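Local coordinates for putative uncharacterized protein (Legionella drancourtii, PDB 4JVS) that probably speeds GTP hydrolysis by a small GTPase, being the GTPase-activating domain of a larger Legionella effector secreted through the Dot/Icm system, at residues Thr22-Met28 and Ser52-Val58; Phe60-Lys65 and Val128-Leu133; Ser103-Leu107 and Ser242-Leu246; Ile121-Leu125 and Phe138-Glu142; Ala166-Ile170 and Ala198-Phe202. One frame throughout, in Å; residues are numbered along the deposited sequence.

How the interactions relate
From the N terminus, interaction 1 comes first: it pairs the chain on the two sides of helix 34-45 and closes before helix 60-80 begins. Interaction 2 then ties the start of that helix to the loop 128-133, and M28 of interaction 1 packs against it. Its span crosses those of interactions 3 and 4. Interaction 3 closes the widest loop, joining the N-terminal and C-terminal GAP subdomains; interactions 4 and 5 both fall within that span. Interaction 4 links helix 118-124 to the segment entering helix 142-151 and touches interaction 3 through L107 and A139. Interaction 5 pairs helices 156-177 and 193-214 and meets interaction 2 where V128 packs on Q168.

Interaction 1: residues Thr22-Met28 and Ser52-Val58; sequences TPPLLQM and SVRTEEV
L26 fills the tight end of this contact: its CG lies 3.6 Å from V53 CG2 and its CB 3.7 Å from V58 CG2. With CG beside the backbone N (chi1 -54°), the leucine fork crosses V53 CG2 at about a right angle, and CD1 runs alongside T55 CG2. The two irregular segments are joined by a single beta bridge, L25 with R54, after which T55-V58 form a type I turn. R54 N donates to P24 O (3.1 Å, 165° at the hydrogen), and a more bent bond runs from L26 N to R54 O at 3.3 Å. W41 of helix 34-45 and L174 of helix 156-177 also touch L26.

The other side is more exposed, with Q27 and E57 at the surface. R54 bends at chi3 to lay its guanidinium across L25, whose CB sits over one face, 3.6 Å from CZ, while P23 O lies near the plane at the edge. Beyond it, L25 CD2 approaches E57 OE1 (3.9 Å), and Q27 NE2 stands 3.8 Å from E57 OE2, amide and carboxylate planes almost perpendicular. Two backbone bonds and a small apolar cluster thus fix the pairing, whereas R54 and E57 cover L25 and keep their polar ends at the exposed side.

Interaction 2: residues Phe60-Lys65 and Val128-Leu133; sequences FGQLAK and VDPKTL
The F60 ring, the flat group of this contact, is met obliquely by L133 CD1, at the end of a loop built on an Asx motif. F60 touches L133 mainly through its CB, 3.7 Å from L133 CD1, while the ring leads on toward L174 and Q178. P130, a puckered ring, turns its CB-CG side to helix 60-80: CG lies against K65 CG at 4.0 Å, the two side chains crossing at about a right angle, and CB sits 3.9 Å from G61 O.

In the Asx motif D129 OD1 accepts from T132 N, which approaches well above the carboxylate plane, and from T132 OG1, which meets the OD1 lone pair anti to the other oxygen. Two bonds thus hold that oxygen across residues 130-132, which have helical backbone angles. L133 follows with positive phi (63°), and its N bonds to D129 O.

At the middle of the interface the helix backbone comes close, with the CA atoms of G61 and P130 only 4.3 Å apart; the glycine has no side chain to hold the loop off. One helical turn away, the A64 methyl packs against the loop, meeting V128, P130 and L133. The loop also faces another protein chain, whose apolar side chains pack on V128 and T132. V128 O is bonded by N68 ND2 of helix 60-80, and A64 CB rests 3.7 Å from that carbonyl oxygen.

Interaction 3: residues Ser103-Leu107 and Ser242-Leu246; sequences SKAAL and SGDQL
A chi1 of 80° sets S242 OG between its own backbone N and carbonyl carbon, where it can face K104 O and Q245 N together. It donates to K104 O, in a short bond whose exact length is doubtful, and accepts from Q245 N (2.9 Å), the latter bond nearly straight at 170°. D244 has CG beside its backbone N (chi1 -81°), which carries OD2 to A106 N at 3.0 Å; the donor meets it on the anti side, somewhat out of the carboxylate plane. The second oxygen, OD1, is bonded by S279 OG, so the carboxylate is gripped at both ends.

S242 is the N-cap of helix 243-253, and with Q245 it forms a capping box: Q245 OE1 returns the bond by accepting from S242 N, in the carbonyl plane and on a lone pair. The contact thereby joins the C-terminal GAP subdomain, at a helix start, to the segment leading into the short strand 106-107 of the N-terminal subdomain. On the loop side, an ST turn in which S103 OG accepts from A105 N shapes the chain around K104. The K104 side chain runs across the Q245 amide, CG 3.6 Å from OE1, and bends at chi4 to bring NZ into a weak bond with OE1 at 3.5 Å. Q245 NE2 is held by Y112 O.

Interaction 4: residues Ile121-Leu125 and Phe138-Glu142; sequences ILRHL and FAPYE
F138 lays one ring face against H124 at the end of helix 118-124. Its CB lies 3.8 Å from H124 CB and 4.0 Å from L125 CD2, and with CG anti to the backbone N (chi1 -166°) the ring swings out toward the helix. CG and CD2 meet H124 CB, a CH-pi contact over the face, 3.9 Å from carbon to ring centroid. CD1, CE1 and CZ lie beneath H124 CD2, CE1 being nearest at 3.4 Å; the two ring planes are inclined at 48°. On the far rim, CE2 reaches I121 CG1, near the ring plane, at 3.9 Å.

I121 goes on to Y141, placing CD1 over the tyrosine face, 3.8 Å from the centroid. L125 CD2 slides past the E142 carboxylate. That group turns outward for its charge partner, a basic side chain of another protein chain, and is about 6 Å from bound aluminum fluoride, so this end of the contact lies close to the nucleotide site. H124 NE2 is bonded to E252 of helix 243-253, and Y141 OH to I113 O. Rings of H110 and Y116 meet F138 edge-to-face, while W157 of helix 156-177 packs on I121, so the segment leading into helix 142-151 is seated beside helix 118-124.

Interaction 5: residues Ala166-Ile170 and Ala198-Phe202; sequences AGQNI and ALDDF
The segments 166-170 and 198-202, of helices 156-177 and 193-214, run roughly antiparallel, their short axes 8.7 Å apart at an interhelix angle of 157°, with A166 opposite F202 and I170 opposite A198. Small residues allow the close approach. The A166 methyl lies at the edge of the F202 ring, 4.1 Å from CD1, and next to it the bare backbone of G167 lets the ring come close, F202 CD1 3.7 Å from G167 N. F202 reaches this place because its CG is anti to the backbone N (chi1 -175°), which directs the ring back across the partner helix.

One turn on, I170 contributes three atoms. CG1 packs on the A198 backbone, 3.6 Å from the carbonyl oxygen, and on its methyl; CG2 meets L199 CD2 at 3.6 Å; CD1 lies near both L199 CD2 and F202 CB, 3.6 Å from the latter. I170 crosses both L199 and F202 at about a right angle. The side-chain contacts across the interface are mainly apolar; at its margin the N169 amide approaches A198 CB while its OD1 is bonded by Q173 NE2. Helix 34-45 completes the cluster: F34 meets F202 edge-to-face and also touches I170, I38 packs on I170 and L199, and A42 on L199, joining three helices of the N-terminal GAP subdomain.

Interaction 1: residues Thr22-Met28 and Ser52-Val58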
# COMPACT_ATOMS: atom_id res chain seq x y z
N THR A 22 7.85 24.87 -25.73
CA THR A 22 6.65 24.04 -25.88
C THR A 22 6.69 22.74 -25.08
O THR A 22 7.53 21.87 -25.33
CB THR A 22 6.38 23.74 -27.37
OG1 THR A 22 5.91 24.93 -28.01
CG2 THR A 22 5.33 22.64 -27.51
N PRO A 23 5.77 22.60 -24.11
CA PRO A 23 5.61 21.39 -23.29
C PRO A 23 5.24 20.19 -24.15
O PRO A 23 4.28 20.28 -24.92
CB PRO A 23 4.45 21.75 -22.35
CG PRO A 23 3.73 22.86 -23.02
CD PRO A 23 4.80 23.64 -23.72
N PRO A 24 6.00 19.10 -24.04
CA PRO A 24 5.76 17.88 -24.82
C PRO A 24 4.54 17.12 -24.33
O PRO A 24 4.18 17.25 -23.17
CB PRO A 24 7.03 17.06 -24.57
CG PRO A 24 7.54 17.55 -23.30
CD PRO A 24 7.22 19.00 -23.23
N LEU A 25 3.93 16.33 -25.22
CA LEU A 25 2.71 15.59 -24.91
C LEU A 25 3.01 14.12 -24.67
O LEU A 25 3.43 13.40 -25.58
CB LEU A 25 1.74 15.71 -26.08
CG LEU A 25 0.37 15.05 -26.01
CD1 LEU A 25 -0.61 15.92 -25.26
CD2 LEU A 25 -0.13 14.80 -27.40
N LEU A 26 2.79 13.66 -23.45
CA LEU A 26 2.96 12.24 -23.15
C LEU A 26 1.87 11.44 -23.82
O LEU A 26 0.68 11.69 -23.60
CB LEU A 26 2.94 12.00 -21.65
CG LEU A 26 3.92 12.82 -20.83
CD1 LEU A 26 3.77 12.45 -19.38
CD2 LEU A 26 5.35 12.63 -21.32
N GLN A 27 2.27 10.47 -24.63
CA GLN A 27 1.33 9.62 -25.35
C GLN A 27 1.57 8.14 -25.09
O GLN A 27 2.72 7.72 -24.89
CB GLN A 27 1.38 9.91 -26.85
CG GLN A 27 0.39 10.97 -27.30
CD GLN A 27 0.31 11.08 -28.80
OE1 GLN A 27 1.31 11.33 -29.48
NE2 GLN A 27 -0.90 10.89 -29.35
N MET A 28 0.53 7.34 -25.14
CA MET A 28 0.67 5.93 -24.86
C MET A 28 0.58 5.10 -26.10
O MET A 28 -0.32 5.21 -26.88
CB MET A 28 -0.34 5.48 -23.87
CG MET A 28 -0.18 6.14 -22.54
SD MET A 28 -1.01 5.21 -21.29
CE MET A 28 -0.48 3.56 -21.65
N SER A 52 7.33 22.30 -18.45
CA SER A 52 6.07 21.67 -18.04
C SER A 52 5.81 20.43 -18.90
O SER A 52 6.71 19.98 -19.63
CB SER A 52 4.90 22.66 -18.08
OG SER A 52 4.20 22.59 -19.31
N VAL A 53 4.60 19.87 -18.82
CA VAL A 53 4.26 18.63 -19.54
C VAL A 53 2.74 18.45 -19.67
O VAL A 53 2.00 18.87 -18.79
CB VAL A 53 4.89 17.39 -18.84
CG1 VAL A 53 4.38 17.25 -17.41
CG2 VAL A 53 4.65 16.11 -19.64
N ARG A 54 2.29 17.84 -20.76
CA ARG A 54 0.86 17.63 -20.99
C ARG A 54 0.42 16.17 -20.79
O ARG A 54 0.58 15.33 -21.69
CB ARG A 54 0.46 18.11 -22.39
CG ARG A 54 1.14 19.40 -22.82
CD ARG A 54 0.41 20.10 -23.95
NE ARG A 54 0.19 19.26 -25.13
CZ ARG A 54 1.00 19.20 -26.19
NH1 ARG A 54 2.10 19.93 -26.21
NH2 ARG A 54 0.70 18.43 -27.22
N THR A 55 -0.16 15.89 -19.63
CA THR A 55 -0.57 14.54 -19.26
C THR A 55 -2.04 14.30 -19.55
O THR A 55 -2.63 13.35 -19.03
CB THR A 55 -0.35 14.30 -17.77
OG1 THR A 55 -1.17 15.22 -17.03
CG2 THR A 55 1.10 14.53 -17.40
N GLU A 56 -2.62 15.16 -20.38
CA GLU A 56 -4.05 15.12 -20.68
C GLU A 56 -4.46 13.85 -21.42
O GLU A 56 -5.55 13.31 -21.21
CB GLU A 56 -4.46 16.36 -21.49
CG GLU A 56 -3.41 17.50 -21.50
CD GLU A 56 -3.26 18.20 -20.15
OE1 GLU A 56 -2.15 18.71 -19.85
OE2 GLU A 56 -4.25 18.25 -19.38
N GLU A 57 -3.59 13.36 -22.30
CA GLU A 57 -3.92 12.20 -23.12
C GLU A 57 -3.45 10.87 -22.52
O GLU A 57 -3.52 9.82 -23.17
CB GLU A 57 -3.41 12.39 -24.55
CG GLU A 57 -3.97 13.65 -25.19
CD GLU A 57 -3.88 13.64 -26.71
OE1 GLU A 57 -4.01 14.74 -27.30
OE2 GLU A 57 -3.68 12.55 -27.29
N VAL A 58 -2.98 10.94 -21.28
CA VAL A 58 -2.56 9.75 -20.55
C VAL A 58 -3.76 9.09 -19.87
O VAL A 58 -4.47 9.71 -19.09
CB VAL A 58 -1.44 10.09 -19.51
CG1 VAL A 58 -1.02 8.85 -18.72
CG2 VAL A 58 -0.23 10.68 -20.21

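Interaction 2: residues Phe60-Lys65 and Val128-Leu133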
# COMPACT_ATOMS: atom_id res chain seq x y z
N PHE A 60 -4.67 6.69 -17.15
CA PHE A 60 -4.03 6.10 -15.98
C PHE A 60 -4.36 4.62 -15.76
O PHE A 60 -3.49 3.85 -15.36
CB PHE A 60 -4.26 6.96 -14.74
CG PHE A 60 -3.47 8.23 -14.76
CD1 PHE A 60 -2.11 8.21 -14.50
CD2 PHE A 60 -4.06 9.43 -15.07
CE1 PHE A 60 -1.37 9.38 -14.53
CE2 PHE A 60 -3.33 10.59 -15.10
CZ PHE A 60 -1.98 10.57 -14.84
N GLY A 61 -5.60 4.23 -16.05
CA GLY A 61 -5.99 2.83 -16.07
C GLY A 61 -5.17 1.99 -17.05
O GLY A 61 -4.73 0.88 -16.72
N GLN A 62 -4.94 2.50 -18.26
CA GLN A 62 -4.11 1.78 -19.22
C GLN A 62 -2.63 1.81 -18.82
O GLN A 62 -1.89 0.87 -19.08
CB GLN A 62 -4.28 2.34 -20.64
CG GLN A 62 -5.73 2.48 -21.12
CD GLN A 62 -6.43 1.15 -21.36
OE1 GLN A 62 -5.99 0.32 -22.16
NE2 GLN A 62 -7.56 0.94 -20.67
N LEU A 63 -2.20 2.90 -18.18
CA LEU A 63 -0.82 2.99 -17.74
C LEU A 63 -0.58 1.94 -16.67
O LEU A 63 0.47 1.30 -16.64
CB LEU A 63 -0.52 4.38 -17.18
CG LEU A 63 0.84 5.00 -17.53
CD1 LEU A 63 1.20 6.10 -16.55
CD2 LEU A 63 1.91 3.95 -17.56
N ALA A 64 -1.57 1.76 -15.80
CA ALA A 64 -1.48 0.75 -14.75
C ALA A 64 -1.46 -0.69 -15.31
O ALA A 64 -0.63 -1.49 -14.88
CB ALA A 64 -2.58 0.93 -13.72
N LYS A 65 -2.34 -1.01 -16.25
CA LYS A 65 -2.27 -2.33 -16.90
C LYS A 65 -0.89 -2.54 -17.51
O LYS A 65 -0.30 -3.61 -17.38
CB LYS A 65 -3.35 -2.50 -17.98
CG LYS A 65 -4.79 -2.36 -17.45
CD LYS A 65 -5.77 -1.88 -18.53
CE LYS A 65 -7.17 -1.58 -17.96
NZ LYS A 65 -7.90 -2.79 -17.44
N VAL A 128 -0.52 -2.07 -9.37
CA VAL A 128 -1.35 -0.88 -9.30
C VAL A 128 -2.74 -1.19 -9.84
O VAL A 128 -2.88 -1.57 -11.00
CB VAL A 128 -0.75 0.28 -10.12
CG1 VAL A 128 -1.47 1.56 -9.80
CG2 VAL A 128 0.73 0.41 -9.84
N ASP A 129 -3.74 -1.03 -8.99
CA ASP A 129 -5.13 -1.27 -9.37
C ASP A 129 -5.55 -0.28 -10.43
O ASP A 129 -5.58 0.93 -10.17
CB ASP A 129 -6.04 -1.13 -8.15
CG ASP A 129 -7.48 -1.50 -8.46
OD1 ASP A 129 -8.40 -0.81 -7.96
OD2 ASP A 129 -7.67 -2.50 -9.19
N PRO A 130 -5.86 -0.77 -11.63
CA PRO A 130 -6.31 0.11 -12.72
C PRO A 130 -7.55 0.95 -12.35
O PRO A 130 -7.63 2.11 -12.75
CB PRO A 130 -6.63 -0.87 -13.86
CG PRO A 130 -5.76 -2.07 -13.58
CD PRO A 130 -5.69 -2.17 -12.08
N LYS A 131 -8.44 0.44 -11.54
CA LYS A 131 -9.59 1.22 -11.17
C LYS A 131 -9.35 2.29 -10.16
O LYS A 131 -9.74 3.42 -10.34
CB LYS A 131 -10.66 0.33 -10.62
CG LYS A 131 -11.24 -0.61 -11.60
CD LYS A 131 -12.49 -1.22 -11.04
CE LYS A 131 -12.19 -2.49 -10.27
NZ LYS A 131 -12.24 -3.68 -11.16
N THR A 132 -8.73 1.94 -9.07
CA THR A 132 -8.54 2.90 -7.97
C THR A 132 -7.19 3.61 -7.94
O THR A 132 -7.02 4.60 -7.22
CB THR A 132 -8.77 2.24 -6.60
OG1 THR A 132 -7.71 1.30 -6.35
CG2 THR A 132 -10.10 1.51 -6.59
N LEU A 133 -6.22 3.08 -8.68
CA LEU A 133 -4.84 3.60 -8.68
C LEU A 133 -4.16 3.47 -7.32
O LEU A 133 -3.21 4.19 -7.02
CB LEU A 133 -4.77 5.04 -9.17
CG LEU A 133 -5.02 5.25 -10.66
CD1 LEU A 133 -4.59 6.65 -11.03
CD2 LEU A 133 -4.26 4.21 -11.47

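Interaction 3: residues Ser103-Leu107 and Ser242-Leu246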
# COMPACT_ATOMS: atom_id res chain seq x y z
N SER A 103 -0.53 -14.95 13.27
CA SER A 103 -1.97 -15.04 13.47
C SER A 103 -2.56 -15.82 12.31
O SER A 103 -2.10 -15.69 11.17
CB SER A 103 -2.57 -13.64 13.49
OG SER A 103 -3.97 -13.69 13.32
N LYS A 104 -3.58 -16.63 12.58
CA LYS A 104 -4.25 -17.37 11.52
C LYS A 104 -5.55 -16.67 11.14
O LYS A 104 -6.36 -17.21 10.39
CB LYS A 104 -4.53 -18.81 11.95
CG LYS A 104 -3.29 -19.63 12.26
CD LYS A 104 -3.68 -21.02 12.76
CE LYS A 104 -2.48 -21.93 12.85
NZ LYS A 104 -1.70 -21.94 11.56
N ALA A 105 -5.74 -15.47 11.67
CA ALA A 105 -6.93 -14.68 11.36
C ALA A 105 -6.64 -13.76 10.18
O ALA A 105 -5.48 -13.58 9.81
CB ALA A 105 -7.38 -13.89 12.58
N ALA A 106 -7.68 -13.19 9.57
CA ALA A 106 -7.50 -12.29 8.43
C ALA A 106 -7.05 -10.89 8.87
O ALA A 106 -7.51 -10.37 9.88
CB ALA A 106 -8.78 -12.20 7.60
N LEU A 107 -6.14 -10.31 8.09
CA LEU A 107 -5.61 -8.96 8.33
C LEU A 107 -5.86 -8.06 7.11
O LEU A 107 -5.14 -8.13 6.11
CB LEU A 107 -4.12 -9.00 8.69
CG LEU A 107 -3.48 -7.63 8.94
CD1 LEU A 107 -4.25 -6.85 10.00
CD2 LEU A 107 -2.01 -7.73 9.32
N SER A 242 -6.70 -22.29 9.72
CA SER A 242 -7.96 -21.68 10.11
C SER A 242 -8.85 -21.53 8.88
O SER A 242 -8.40 -21.74 7.76
CB SER A 242 -7.73 -20.29 10.70
OG SER A 242 -7.53 -19.33 9.68
N GLY A 243 -10.10 -21.15 9.11
CA GLY A 243 -11.03 -20.94 8.02
C GLY A 243 -10.56 -19.77 7.20
O GLY A 243 -10.58 -19.80 5.97
N ASP A 244 -10.13 -18.72 7.89
CA ASP A 244 -9.60 -17.54 7.23
C ASP A 244 -8.40 -17.85 6.32
O ASP A 244 -8.32 -17.34 5.20
CB ASP A 244 -9.22 -16.48 8.26
CG ASP A 244 -10.41 -15.69 8.75
OD1 ASP A 244 -11.55 -16.00 8.36
OD2 ASP A 244 -10.19 -14.75 9.56
N GLN A 245 -7.47 -18.66 6.82
CA GLN A 245 -6.33 -19.10 6.03
C GLN A 245 -6.81 -19.86 4.78
O GLN A 245 -6.31 -19.65 3.67
CB GLN A 245 -5.39 -19.97 6.87
CG GLN A 245 -4.21 -19.24 7.50
CD GLN A 245 -3.44 -20.10 8.51
OE1 GLN A 245 -3.96 -21.07 9.05
NE2 GLN A 245 -2.19 -19.72 8.78
N LEU A 246 -7.80 -20.73 4.97
CA LEU A 246 -8.28 -21.58 3.89
C LEU A 246 -8.99 -20.77 2.81
O LEU A 246 -8.78 -20.98 1.62
CB LEU A 246 -9.19 -22.68 4.44
CG LEU A 246 -8.57 -23.83 5.25
CD1 LEU A 246 -9.64 -24.62 5.95
CD2 LEU A 246 -7.76 -24.74 4.36

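Interaction 4: residues Ile121-Leu125 and Phe138-Glu142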
# COMPACT_ATOMS: atom_id res chain seq x y z
N ILE A 121 3.80 -12.72 -3.84
CA ILE A 121 3.95 -11.65 -2.87
C ILE A 121 4.43 -10.38 -3.58
O ILE A 121 3.80 -9.32 -3.46
CB ILE A 121 4.93 -12.08 -1.76
CG1 ILE A 121 4.39 -13.31 -1.02
CG2 ILE A 121 5.16 -10.93 -0.77
CD1 ILE A 121 5.40 -14.06 -0.18
N LEU A 122 5.52 -10.51 -4.35
CA LEU A 122 6.05 -9.38 -5.12
C LEU A 122 4.99 -8.71 -5.99
O LEU A 122 4.84 -7.48 -5.97
CB LEU A 122 7.20 -9.83 -6.00
CG LEU A 122 7.84 -8.70 -6.81
CD1 LEU A 122 8.47 -7.70 -5.85
CD2 LEU A 122 8.86 -9.25 -7.82
N ARG A 123 4.22 -9.48 -6.71
CA ARG A 123 3.12 -8.95 -7.47
C ARG A 123 2.07 -8.31 -6.63
O ARG A 123 1.48 -7.36 -7.02
CB ARG A 123 2.46 -10.07 -8.22
CG ARG A 123 3.08 -10.44 -9.49
CD ARG A 123 2.39 -11.64 -9.96
NE ARG A 123 2.91 -12.21 -11.18
CZ ARG A 123 3.51 -13.39 -11.25
NH1 ARG A 123 3.92 -13.85 -12.40
NH2 ARG A 123 3.68 -14.12 -10.19
N HIS A 124 1.81 -8.86 -5.47
CA HIS A 124 0.76 -8.34 -4.61
C HIS A 124 1.09 -6.97 -4.04
O HIS A 124 0.22 -6.09 -3.99
CB HIS A 124 0.48 -9.31 -3.47
CG HIS A 124 -0.56 -10.33 -3.79
ND1 HIS A 124 -1.51 -10.14 -4.77
CD2 HIS A 124 -0.79 -11.57 -3.28
CE1 HIS A 124 -2.28 -11.21 -4.85
NE2 HIS A 124 -1.87 -12.09 -3.95
N LEU A 125 2.34 -6.81 -3.62
CA LEU A 125 2.78 -5.62 -2.91
C LEU A 125 3.12 -4.49 -3.86
O LEU A 125 3.53 -3.41 -3.41
CB LEU A 125 4.01 -5.94 -2.07
CG LEU A 125 3.74 -6.88 -0.91
CD1 LEU A 125 5.02 -7.23 -0.14
CD2 LEU A 125 2.70 -6.26 -0.01
N PHE A 138 -2.36 -6.38 0.76
CA PHE A 138 -1.80 -7.69 1.06
C PHE A 138 -1.06 -7.57 2.39
O PHE A 138 0.15 -7.80 2.47
CB PHE A 138 -0.88 -8.13 -0.08
CG PHE A 138 -0.53 -9.58 -0.03
CD1 PHE A 138 -1.53 -10.55 0.02
CD2 PHE A 138 0.79 -9.99 -0.07
CE1 PHE A 138 -1.20 -11.91 0.06
CE2 PHE A 138 1.12 -11.34 -0.03
CZ PHE A 138 0.12 -12.30 0.03
N ALA A 139 -1.81 -7.21 3.42
CA ALA A 139 -1.26 -6.84 4.72
C ALA A 139 -0.38 -7.87 5.45
O ALA A 139 0.54 -7.49 6.18
CB ALA A 139 -2.39 -6.36 5.64
N PRO A 140 -0.65 -9.19 5.27
CA PRO A 140 0.18 -10.07 6.10
C PRO A 140 1.65 -10.14 5.68
O PRO A 140 2.44 -10.69 6.45
CB PRO A 140 -0.49 -11.43 5.93
CG PRO A 140 -1.90 -11.12 5.54
CD PRO A 140 -1.77 -9.92 4.66
N TYR A 141 2.00 -9.59 4.52
CA TYR A 141 3.39 -9.64 4.08
C TYR A 141 4.12 -8.29 4.03
O TYR A 141 5.30 -8.24 3.74
CB TYR A 141 3.53 -10.38 2.75
CG TYR A 141 3.60 -11.88 2.92
CD1 TYR A 141 4.80 -12.52 3.23
CD2 TYR A 141 2.46 -12.67 2.80
CE1 TYR A 141 4.87 -13.89 3.41
CE2 TYR A 141 2.51 -14.05 2.97
CZ TYR A 141 3.72 -14.66 3.27
OH TYR A 141 3.76 -16.02 3.45
N GLU A 142 3.41 -7.21 4.35
CA GLU A 142 3.99 -5.86 4.38
C GLU A 142 5.14 -5.71 5.37
O GLU A 142 6.16 -5.08 5.06
CB GLU A 142 2.93 -4.82 4.69
CG GLU A 142 1.89 -4.64 3.61
CD GLU A 142 2.38 -3.82 2.42
OE1 GLU A 142 3.60 -3.56 2.32
OE2 GLU A 142 1.52 -3.44 1.57

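Interaction 5: residues Ala166-Ile170 and Ala198-Phe202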
# COMPACT_ATOMS: atom_id res chain seq x y z
N ALA A 166 9.47 2.07 -8.09
CA ALA A 166 9.90 3.10 -9.02
C ALA A 166 8.86 3.32 -10.10
O ALA A 166 8.57 4.47 -10.47
CB ALA A 166 11.25 2.72 -9.64
N GLY A 167 8.31 2.23 -10.61
CA GLY A 167 7.30 2.28 -11.65
C GLY A 167 6.02 2.89 -11.12
O GLY A 167 5.35 3.65 -11.82
N GLN A 168 5.69 2.55 -9.87
CA GLN A 168 4.52 3.09 -9.20
C GLN A 168 4.63 4.61 -9.09
O GLN A 168 3.66 5.33 -9.31
CB GLN A 168 4.39 2.50 -7.80
CG GLN A 168 4.11 1.00 -7.78
CD GLN A 168 3.75 0.48 -6.40
OE1 GLN A 168 4.50 0.64 -5.43
NE2 GLN A 168 2.58 -0.14 -6.30
N ASN A 169 5.82 5.08 -8.78
CA ASN A 169 6.04 6.49 -8.56
C ASN A 169 5.89 7.30 -9.84
O ASN A 169 5.44 8.45 -9.80
CB ASN A 169 7.42 6.69 -7.92
CG ASN A 169 7.61 8.07 -7.34
OD1 ASN A 169 6.65 8.80 -7.11
ND2 ASN A 169 8.86 8.44 -7.11
N ILE A 170 6.26 6.71 -10.98
CA ILE A 170 6.08 7.37 -12.27
C ILE A 170 4.59 7.68 -12.48
O ILE A 170 4.21 8.79 -12.83
CB ILE A 170 6.57 6.47 -13.43
CG1 ILE A 170 8.07 6.22 -13.34
CG2 ILE A 170 6.21 7.08 -14.78
CD1 ILE A 170 8.60 5.31 -14.43
N ALA A 198 11.89 10.22 -11.48
CA ALA A 198 11.18 8.98 -11.38
C ALA A 198 11.41 8.18 -12.60
O ALA A 198 11.53 7.00 -12.55
CB ALA A 198 9.70 9.24 -11.20
N LEU A 199 11.45 8.83 -13.73
CA LEU A 199 11.70 8.13 -14.97
C LEU A 199 13.12 7.56 -15.00
O LEU A 199 13.32 6.39 -15.34
CB LEU A 199 11.47 9.05 -16.17
CG LEU A 199 10.04 9.58 -16.30
CD1 LEU A 199 9.92 10.52 -17.47
CD2 LEU A 199 9.10 8.42 -16.46
N ASP A 200 14.10 8.38 -14.63
CA ASP A 200 15.51 7.96 -14.63
C ASP A 200 15.79 6.90 -13.56
O ASP A 200 16.57 5.97 -13.80
CB ASP A 200 16.46 9.16 -14.49
CG ASP A 200 16.34 10.16 -15.65
OD1 ASP A 200 16.07 9.72 -16.80
OD2 ASP A 200 16.51 11.38 -15.41
N ASP A 201 15.16 7.02 -12.40
CA ASP A 201 15.28 6.00 -11.36
C ASP A 201 14.73 4.66 -11.83
O ASP A 201 15.24 3.60 -11.45
CB ASP A 201 14.58 6.44 -10.07
CG ASP A 201 15.37 7.49 -9.31
OD1 ASP A 201 16.17 8.22 -9.94
OD2 ASP A 201 15.19 7.59 -8.07
N PHE A 202 13.68 4.69 -12.65
CA PHE A 202 13.13 3.45 -13.20
C PHE A 202 14.14 2.74 -14.11
O PHE A 202 14.44 1.56 -13.91
CB PHE A 202 11.82 3.70 -13.95
CG PHE A 202 11.18 2.43 -14.43
CD1 PHE A 202 10.47 1.62 -13.55
CD2 PHE A 202 11.30 2.03 -15.75
CE1 PHE A 202 9.89 0.44 -13.99
CE2 PHE A 202 10.72 0.86 -16.19
CZ PHE A 202 10.01 0.06 -15.31